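Local coordinates for glutamate--cysteine ligase GshA (Methylobacillus flagellatus KT, PDB 3K1T), which probably acts as a ligase of the glutamate-cysteine ligase family, the enzymes that join glutamate to cysteine on the way to glutathione, at residues 22-26 / 388-392; 28-32 / 221-226; 346-351 / 409-413. All coordinates share one frame; numbering follows the deposited sequence.

Contact 1: 22-26 / 388-392; sequences LLDNM and TPDCA
Leu23 lays its CD2 methyl against the ring of Pro389, with Leu23 CD2 3.8 Å from Pro389 CB and the two side chains meeting at a slant. CG of Leu23 is anti to its own carbonyl carbon (chi1 -59°), which carries the isobutyl group out from the last turn of the helix toward the loop 388-392. Along the way Leu23 CB passes 4.0 Å from Cys391 O, at the point where the two backbones draw nearest. Cys391 itself comes in beside the end of the helix: its CB lies 3.7 Å from Leu23 O, a van der Waals approach to the carbonyl. The sulfur continues past that oxygen into the angle between two side chains, so that Cys391 SG is 3.8 Å from Met26 CB and 4.2 Å from Leu23 CD2. Met26, a selenomethionine in this crystal, bends at chi2 (-88°) instead of running straight out. The bend lets the side chain cross the proline at about a right angle, with Met26 CE 3.9 Å from Pro389 CG. Pro389 is therefore touched at neighbouring ring carbons, CB by Leu23 and CG by Met26, and the join rests on shape and apolar contact. Met26 and Pro389 are buried, while Cys391 marks the side open to solvent. The contact ties the turn between helix 13-23 and helix 26-40 to the loop that runs from strand 377-381 into helix 398-421. That last helix underlies both pieces: Tyr403 packs on Met26 and Pro389, and Asn400 touches Leu23 while its OD1 accepts a hydrogen bond from Asp390 N. Beyond them Gln124 of the second subunit packs on Met26 and Pro389, placing the contact beside the dimer interface.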
loop_
_atom_site.group_PDB
_atom_site.type_symbol
_atom_site.label_atom_id
_atom_site.label_comp_id
_atom_site.label_asym_id
_atom_site.label_seq_id
_atom_site.Cartn_x
_atom_site.Cartn_y
_atom_site.Cartn_z
ATOM N N LEU A 22 23.626 -1.381 -1.360
ATOM C CA LEU A 22 22.161 -1.512 -1.433
ATOM C C LEU A 22 21.656 -1.180 -2.844
ATOM O O LEU A 22 20.790 -1.881 -3.399
ATOM C CB LEU A 22 21.450 -0.609 -0.406
ATOM C CG LEU A 22 21.746 -0.833 1.075
ATOM C CD1 LEU A 22 21.038 0.302 1.905
ATOM C CD2 LEU A 22 21.309 -2.248 1.528
ATOM N N LEU A 23 22.208 -0.118 -3.425
ATOM C CA LEU A 23 21.750 0.350 -4.738
ATOM C C LEU A 23 22.307 -0.506 -5.893
ATOM O O LEU A 23 21.827 -0.407 -7.001
ATOM C CB LEU A 23 22.089 1.802 -4.949
ATOM C CG LEU A 23 21.477 2.738 -3.892
ATOM C CD1 LEU A 23 22.060 4.148 -4.033
ATOM C CD2 LEU A 23 19.932 2.763 -3.924
ATOM N N ASP A 24 23.297 -1.334 -5.638
ATOM C CA ASP A 24 23.769 -2.278 -6.661
ATOM C C ASP A 24 23.093 -3.650 -6.495
ATOM O O ASP A 24 23.392 -4.581 -7.276
ATOM C CB ASP A 24 25.300 -2.432 -6.571
ATOM C CG ASP A 24 25.922 -3.218 -7.765
ATOM O OD1 ASP A 24 25.488 -3.064 -8.922
ATOM O OD2 ASP A 24 26.890 -3.973 -7.548
ATOM N N ASN A 25 22.256 -3.814 -5.458
ATOM C CA ASN A 25 21.624 -5.108 -5.162
ATOM C C ASN A 25 20.123 -4.965 -4.895
ATOM O O ASN A 25 19.541 -5.791 -4.217
ATOM C CB ASN A 25 22.304 -5.720 -3.928
ATOM C CG ASN A 25 23.684 -6.254 -4.238
ATOM O OD1 ASN A 25 23.793 -7.283 -4.917
ATOM N ND2 ASN A 25 24.758 -5.532 -3.798
HETATM N N MSE A 26 19.499 -3.926 -5.433
HETATM C CA MSE A 26 18.137 -3.565 -5.020
HETATM C C MSE A 26 17.095 -4.683 -5.281
HETATM O O MSE A 26 16.405 -5.110 -4.358
HETATM C CB MSE A 26 17.753 -2.178 -5.561
HETATM C CG MSE A 26 16.455 -1.637 -4.996
HETATM SE SE MSE A 26 14.919 -2.237 -6.062
HETATM C CE MSE A 26 13.541 -1.254 -5.076
ATOM N N THR A 388 11.591 4.611 -2.681
ATOM C CA THR A 388 11.819 5.176 -4.024
ATOM C C THR A 388 13.307 5.429 -4.269
ATOM O O THR A 388 13.731 6.556 -4.534
ATOM C CB THR A 388 11.002 6.482 -4.205
ATOM O OG1 THR A 388 11.342 7.403 -3.153
ATOM C CG2 THR A 388 9.511 6.184 -4.227
ATOM N N PRO A 389 14.133 4.387 -4.155
ATOM C CA PRO A 389 15.568 4.602 -4.450
ATOM C C PRO A 389 15.832 5.004 -5.917
ATOM O O PRO A 389 15.058 4.664 -6.817
ATOM C CB PRO A 389 16.192 3.218 -4.203
ATOM C CG PRO A 389 15.032 2.255 -4.466
ATOM C CD PRO A 389 13.826 2.954 -3.922
ATOM N N ASP A 390 16.941 5.708 -6.132
ATOM C CA ASP A 390 17.424 6.060 -7.469
ATOM C C ASP A 390 18.773 5.388 -7.638
ATOM O O ASP A 390 19.826 5.935 -7.242
ATOM C CB ASP A 390 17.529 7.573 -7.562
ATOM C CG ASP A 390 18.024 8.052 -8.930
ATOM O OD1 ASP A 390 18.191 7.217 -9.837
ATOM O OD2 ASP A 390 18.267 9.271 -9.022
ATOM N N CYS A 391 18.752 4.178 -8.214
ATOM C CA CYS A 391 19.928 3.311 -8.183
ATOM C C CYS A 391 21.157 3.857 -8.935
ATOM O O CYS A 391 22.295 3.577 -8.557
ATOM C CB CYS A 391 19.573 1.911 -8.700
ATOM S SG CYS A 391 18.443 1.060 -7.472
ATOM N N ALA A 392 20.915 4.677 -9.945
ATOM C CA ALA A 392 21.998 5.292 -10.689
ATOM C C ALA A 392 22.379 6.689 -10.150
ATOM O O ALA A 392 23.346 7.283 -10.637
ATOM C CB ALA A 392 21.619 5.361 -12.196
#

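Contact 2: 28-32 / 221-226; sequences RIEHW and EFAPLI
Trp32 and Leu225 both hold CG anti to the backbone N (chi1 -179° for Trp32), and these matching torsions send indole and isobutyl group into the space between the two helices, where they overlap. Leu225 CD2 settles over one face of the indole in a CH-pi contact, 4.0 Å from the centroid of the five-membered ring. Phe222 shares that face further out, its CD1 3.6 Å from Trp32 CZ3, with the two rings inclined to each other. At the edge of the indole Glu221 takes the ring N-H. The bond from Trp32 NE1 to Glu221 OE2 measures 3.0 Å with an N-H...O angle of 162°, and although the oxygen lies close to the ring plane, the donor meets it from well above the carboxylate plane. Methyl and phenyl hold the indole over a face and a bond holds it at the rim, which probably restricts its rotation. A leucine in place of Trp32 would probably deprive Glu221 OE2 of its donor and open a gap beside Leu225 and Phe222. One turn earlier, Ile29 CG1 sits 3.6 Å from Ile226 CG2 and 4.0 Å from Phe222 CZ, extending the apolar seam. Glu221 is at the exposed end, where OE1 also binds a glycerol probably left by the crystallisation liquor. The segments of helix 26-40 and helix 210-226 run roughly antiparallel, their directions 151° apart and their axes 11.1 Å apart at closest approach, with Trp32 and Phe222 lying between them. Leu22 of helix 13-23 packs on Ile29, Phe222 and Ile226, closing one end of the seam, while Leu411 and Leu414 of helix 398-421 lie against Trp32, making this part of a four-helix cluster.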
loop_
_atom_site.group_PDB
_atom_site.type_symbol
_atom_site.label_atom_id
_atom_site.label_comp_id
_atom_site.label_asym_id
_atom_site.label_seq_id
_atom_site.Cartn_x
_atom_site.Cartn_y
_atom_site.Cartn_z
ATOM N N ARG A 28 17.724 -7.917 -5.711
ATOM C CA ARG A 28 18.121 -9.046 -4.869
ATOM C C ARG A 28 17.664 -8.870 -3.434
ATOM O O ARG A 28 17.167 -9.834 -2.807
ATOM C CB ARG A 28 19.643 -9.310 -4.937
ATOM C CG ARG A 28 20.284 -9.815 -3.646
ATOM C CD ARG A 28 21.826 -9.837 -3.708
ATOM N NE ARG A 28 22.271 -11.061 -4.340
ATOM C CZ ARG A 28 22.373 -11.251 -5.650
ATOM N NH1 ARG A 28 22.120 -10.271 -6.511
ATOM N NH2 ARG A 28 22.770 -12.430 -6.102
ATOM N N ILE A 29 17.822 -7.669 -2.907
ATOM C CA ILE A 29 17.379 -7.333 -1.558
ATOM C C ILE A 29 15.860 -7.478 -1.393
ATOM O O ILE A 29 15.390 -8.092 -0.432
ATOM C CB ILE A 29 17.844 -5.922 -1.160
ATOM C CG1 ILE A 29 19.384 -5.900 -0.965
ATOM C CG2 ILE A 29 17.073 -5.366 0.117
ATOM C CD1 ILE A 29 19.962 -4.481 -1.030
ATOM N N GLU A 30 15.088 -6.911 -2.315
ATOM C CA GLU A 30 13.640 -6.975 -2.211
ATOM C C GLU A 30 13.117 -8.432 -2.367
ATOM O O GLU A 30 12.199 -8.861 -1.642
ATOM C CB GLU A 30 12.987 -6.024 -3.205
ATOM C CG GLU A 30 13.359 -4.568 -2.941
ATOM C CD GLU A 30 12.914 -4.036 -1.583
ATOM O OE1 GLU A 30 12.024 -4.632 -0.926
ATOM O OE2 GLU A 30 13.479 -3.002 -1.159
ATOM N N HIS A 31 13.725 -9.191 -3.266
ATOM C CA HIS A 31 13.414 -10.612 -3.390
ATOM C C HIS A 31 13.744 -11.359 -2.101
ATOM O O HIS A 31 12.947 -12.168 -1.616
ATOM C CB HIS A 31 14.191 -11.241 -4.552
ATOM C CG HIS A 31 13.965 -12.702 -4.675
ATOM N ND1 HIS A 31 14.838 -13.635 -4.160
ATOM C CD2 HIS A 31 12.910 -13.396 -5.160
ATOM C CE1 HIS A 31 14.361 -14.846 -4.393
ATOM N NE2 HIS A 31 13.199 -14.731 -5.002
ATOM N N TRP A 32 14.887 -11.031 -1.488
ATOM C CA TRP A 32 15.262 -11.678 -0.224
ATOM C C TRP A 32 14.242 -11.363 0.874
ATOM O O TRP A 32 13.793 -12.263 1.589
ATOM C CB TRP A 32 16.681 -11.253 0.170
ATOM C CG TRP A 32 17.184 -11.865 1.448
ATOM C CD1 TRP A 32 17.836 -13.052 1.578
ATOM C CD2 TRP A 32 17.109 -11.300 2.758
ATOM N NE1 TRP A 32 18.164 -13.273 2.876
ATOM C CE2 TRP A 32 17.726 -12.219 3.637
ATOM C CE3 TRP A 32 16.576 -10.120 3.279
ATOM C CZ2 TRP A 32 17.839 -11.986 5.004
ATOM C CZ3 TRP A 32 16.713 -9.875 4.624
ATOM C CH2 TRP A 32 17.339 -10.816 5.482
ATOM N N GLU A 221 23.034 -13.173 7.865
ATOM C CA GLU A 221 22.589 -13.582 6.549
ATOM C C GLU A 221 22.599 -12.445 5.526
ATOM O O GLU A 221 22.977 -12.640 4.360
ATOM C CB GLU A 221 21.218 -14.212 6.627
ATOM C CG GLU A 221 20.812 -14.734 5.271
ATOM C CD GLU A 221 19.543 -15.552 5.295
ATOM O OE1 GLU A 221 19.049 -15.832 6.420
ATOM O OE2 GLU A 221 19.050 -15.865 4.169
ATOM N N PHE A 222 22.173 -11.253 5.946
ATOM C CA PHE A 222 22.053 -10.139 5.024
ATOM C C PHE A 222 23.383 -9.551 4.589
ATOM O O PHE A 222 23.555 -9.210 3.424
ATOM C CB PHE A 222 21.172 -9.046 5.637
ATOM C CG PHE A 222 20.814 -7.951 4.685
ATOM C CD1 PHE A 222 19.793 -8.131 3.755
ATOM C CD2 PHE A 222 21.441 -6.737 4.756
ATOM C CE1 PHE A 222 19.449 -7.075 2.862
ATOM C CE2 PHE A 222 21.113 -5.700 3.887
ATOM C CZ PHE A 222 20.107 -5.865 2.949
ATOM N N ALA A 223 24.334 -9.427 5.495
ATOM C CA ALA A 223 25.596 -8.783 5.171
ATOM C C ALA A 223 26.349 -9.491 4.000
ATOM O O ALA A 223 26.793 -8.810 3.066
ATOM C CB ALA A 223 26.474 -8.637 6.439
ATOM N N PRO A 224 26.430 -10.830 4.010
ATOM C CA PRO A 224 27.046 -11.481 2.846
ATOM C C PRO A 224 26.226 -11.415 1.560
ATOM O O PRO A 224 26.822 -11.465 0.490
ATOM C CB PRO A 224 27.243 -12.944 3.282
ATOM C CG PRO A 224 26.742 -13.038 4.674
ATOM C CD PRO A 224 26.240 -11.765 5.145
ATOM N N LEU A 225 24.903 -11.295 1.660
ATOM C CA LEU A 225 24.021 -11.102 0.488
ATOM C C LEU A 225 24.476 -9.889 -0.322
ATOM O O LEU A 225 24.489 -9.941 -1.562
ATOM C CB LEU A 225 22.553 -10.922 0.917
ATOM C CG LEU A 225 21.476 -10.813 -0.182
ATOM C CD1 LEU A 225 21.248 -12.204 -0.843
ATOM C CD2 LEU A 225 20.160 -10.201 0.344
ATOM N N ILE A 226 24.838 -8.802 0.366
ATOM C CA ILE A 226 25.198 -7.555 -0.317
ATOM C C ILE A 226 26.713 -7.263 -0.212
ATOM O O ILE A 226 27.159 -6.261 -0.712
ATOM C CB ILE A 226 24.374 -6.324 0.171
ATOM C CG1 ILE A 226 24.674 -5.989 1.643
ATOM C CG2 ILE A 226 22.844 -6.570 -0.019
ATOM C CD1 ILE A 226 24.213 -4.611 2.121
#

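Contact 3: 346-351 / 409-413. With SO4 (sulfate ion), chain B.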
loop_
_atom_site.group_PDB
_atom_site.type_symbol
_atom_site.label_atom_id
_atom_site.label_comp_id
_atom_site.label_asym_id
_atom_site.label_seq_id
_atom_site.Cartn_x
_atom_site.Cartn_y
_atom_site.Cartn_z
ATOM N N ILE A 346 11.499 5.040 12.016
ATOM C CA ILE A 346 10.879 4.519 10.823
ATOM C C ILE A 346 9.642 3.692 11.225
ATOM O O ILE A 346 9.753 2.778 12.055
ATOM C CB ILE A 346 11.861 3.597 10.028
ATOM C CG1 ILE A 346 13.233 4.268 9.781
ATOM C CG2 ILE A 346 11.172 3.085 8.710
ATOM C CD1 ILE A 346 13.189 5.567 9.229
ATOM N N TYR A 347 8.491 4.020 10.644
ATOM C CA TYR A 347 7.206 3.333 10.897
ATOM C C TYR A 347 6.875 2.312 9.795
ATOM O O TYR A 347 7.011 2.599 8.580
ATOM C CB TYR A 347 6.069 4.370 11.003
ATOM C CG TYR A 347 5.865 4.879 12.397
ATOM C CD1 TYR A 347 6.941 5.404 13.140
ATOM C CD2 TYR A 347 4.623 4.804 13.010
ATOM C CE1 TYR A 347 6.764 5.830 14.441
ATOM C CE2 TYR A 347 4.427 5.254 14.309
ATOM C CZ TYR A 347 5.506 5.743 15.028
ATOM O OH TYR A 347 5.329 6.128 16.332
HETATM N N MSE A 348 6.411 1.144 10.226
HETATM C CA MSE A 348 5.980 0.066 9.375
HETATM C C MSE A 348 4.625 -0.449 9.801
HETATM O O MSE A 348 4.310 -0.447 10.992
HETATM C CB MSE A 348 7.002 -1.065 9.377
HETATM C CG MSE A 348 8.286 -0.650 8.589
HETATM SE SE MSE A 348 9.899 -1.515 9.255
HETATM C CE MSE A 348 9.907 -0.710 11.020
HETATM N N MSE A 349 3.824 -0.846 8.819
HETATM C CA MSE A 349 2.615 -1.642 9.038
HETATM C C MSE A 349 2.689 -2.855 8.128
HETATM O O MSE A 349 3.115 -2.748 6.959
HETATM C CB MSE A 349 1.359 -0.787 8.806
HETATM C CG MSE A 349 1.358 0.423 9.711
HETATM SE SE MSE A 349 -0.385 1.363 9.686
HETATM C CE MSE A 349 -1.217 0.188 10.975
ATOM N N ASP A 350 2.378 -4.026 8.667
ATOM C CA ASP A 350 2.766 -5.291 8.017
ATOM C C ASP A 350 4.271 -5.145 7.705
ATOM O O ASP A 350 5.014 -4.575 8.531
ATOM C CB ASP A 350 1.900 -5.621 6.780
ATOM C CG ASP A 350 2.187 -7.021 6.220
ATOM O OD1 ASP A 350 2.134 -7.962 6.987
ATOM O OD2 ASP A 350 2.501 -7.178 5.044
ATOM N N HIS A 351 4.753 -5.582 6.539
ATOM C CA HIS A 351 6.205 -5.441 6.275
ATOM C C HIS A 351 6.529 -4.232 5.380
ATOM O O HIS A 351 7.561 -4.222 4.707
ATOM C CB HIS A 351 6.789 -6.734 5.703
ATOM C CG HIS A 351 6.096 -7.247 4.463
ATOM N ND1 HIS A 351 5.333 -8.404 4.460
ATOM C CD2 HIS A 351 6.061 -6.767 3.193
ATOM C CE1 HIS A 351 4.876 -8.614 3.233
ATOM N NE2 HIS A 351 5.308 -7.644 2.444
ATOM N N ALA A 409 15.613 -0.624 8.894
ATOM C CA ALA A 409 14.382 -0.765 9.710
ATOM C C ALA A 409 13.655 -2.072 9.482
ATOM O O ALA A 409 13.202 -2.710 10.443
ATOM C CB ALA A 409 13.423 0.411 9.481
ATOM N N ARG A 410 13.599 -2.518 8.233
ATOM C CA ARG A 410 13.021 -3.816 7.912
ATOM C C ARG A 410 13.869 -5.023 8.408
ATOM O O ARG A 410 13.315 -6.058 8.748
ATOM C CB ARG A 410 12.691 -3.918 6.426
ATOM C CG ARG A 410 11.432 -3.073 6.032
ATOM C CD ARG A 410 11.147 -3.226 4.560
ATOM N NE ARG A 410 12.166 -2.557 3.745
ATOM C CZ ARG A 410 12.463 -2.890 2.475
ATOM N NH1 ARG A 410 11.791 -3.835 1.809
ATOM N NH2 ARG A 410 13.375 -2.218 1.821
ATOM N N LEU A 411 15.185 -4.900 8.447
ATOM C CA LEU A 411 16.031 -5.936 9.085
ATOM C C LEU A 411 15.705 -6.049 10.564
ATOM O O LEU A 411 15.577 -7.159 11.093
ATOM C CB LEU A 411 17.526 -5.644 8.892
ATOM C CG LEU A 411 18.063 -5.630 7.456
ATOM C CD1 LEU A 411 19.569 -5.155 7.481
ATOM C CD2 LEU A 411 17.945 -7.021 6.844
ATOM N N ALA A 412 15.574 -4.906 11.232
ATOM C CA ALA A 412 15.200 -4.896 12.666
ATOM C C ALA A 412 13.774 -5.462 12.870
ATOM O O ALA A 412 13.512 -6.183 13.827
ATOM C CB ALA A 412 15.319 -3.475 13.242
ATOM N N LEU A 413 12.847 -5.131 11.977
ATOM C CA LEU A 413 11.503 -5.729 12.004
ATOM C C LEU A 413 11.516 -7.241 11.884
ATOM O O LEU A 413 10.836 -7.957 12.648
ATOM C CB LEU A 413 10.622 -5.135 10.889
ATOM C CG LEU A 413 9.150 -5.528 10.922
ATOM C CD1 LEU A 413 8.484 -4.745 12.041
ATOM C CD2 LEU A 413 8.445 -5.244 9.555
HETATM S S SO4 B . 7.594 5.332 19.133
HETATM O O1 SO4 B . 8.033 6.702 19.005
HETATM O O2 SO4 B . 7.231 5.068 17.776
HETATM O O3 SO4 B . 8.662 4.450 19.545
HETATM O O4 SO4 B . 6.434 5.231 20.047
HETATM O O HOH W 1 8.597 -4.081 2.414
#
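His351, whose CB lies 4.4 Å from Leu413 CD2, has Asp350 OD2 over one face of its imidazole, 3.1 Å above the plane and toward the rim. Trp37 stacks on the imidazole, and His351 NE2 bonds Glu89 of the second subunit; Asp350 OD2 pairs with Lys90. On the other side of the strand Tyr347 meets Phe69 edge-to-face, and its OH gives a weak hydrogen bond to O2 of a sulfate, probably from the crystallisation liquor, which Ser47, Asn63, Gly67 and Arg359 also bind. Against the helix, CG of selenomethionine Met348, anti to the carbonyl carbon (chi1 -72°), and a nearly extended chi2 carry SE to 3.7 Å from Ala409 O and 4.0 Å from Leu413 CD2; the bend at chi3 (-64°) brings CE within 4.0 Å of Ala409 CB. Ile346 CG2 closes on Ala409 CB at 3.6 Å. A water bridges His351 O and Arg410 NH1, whose guanidinium forms a salt bridge with Glu30 and a cation-pi contact with Phe33. The axes of segments 346-349 and 409-413 cross at -53°, as helix 398-421 packs on the antiparallel sheet, while Val48 of strand 45-52 and Val353 of strand 352-361 adjoin Met348.

Helix 398-421 runs through the set: the loop leading into it forms half of contact 1, its middle half of contact 3, and its Leu411 packs on Trp32 and Phe222 of contact 2. Contacts 1 and 2, centres 13 Å apart, meet through Leu22; along the chain contact 2 is nested inside contact 1. Contact 3 follows contact 2 in series, 16 Å away between centres, and the salt bridge from Arg410 NH1 to Glu30 OE1 (2.9 Å) joins them. Contacts 1 and 3, 19 Å apart between centres, do not touch, and their segments alternate along the chain. Together they join helices 13-23, 26-40, 210-226 and 398-421 to the antiparallel sheet that includes strand 340-349, near the second subunit.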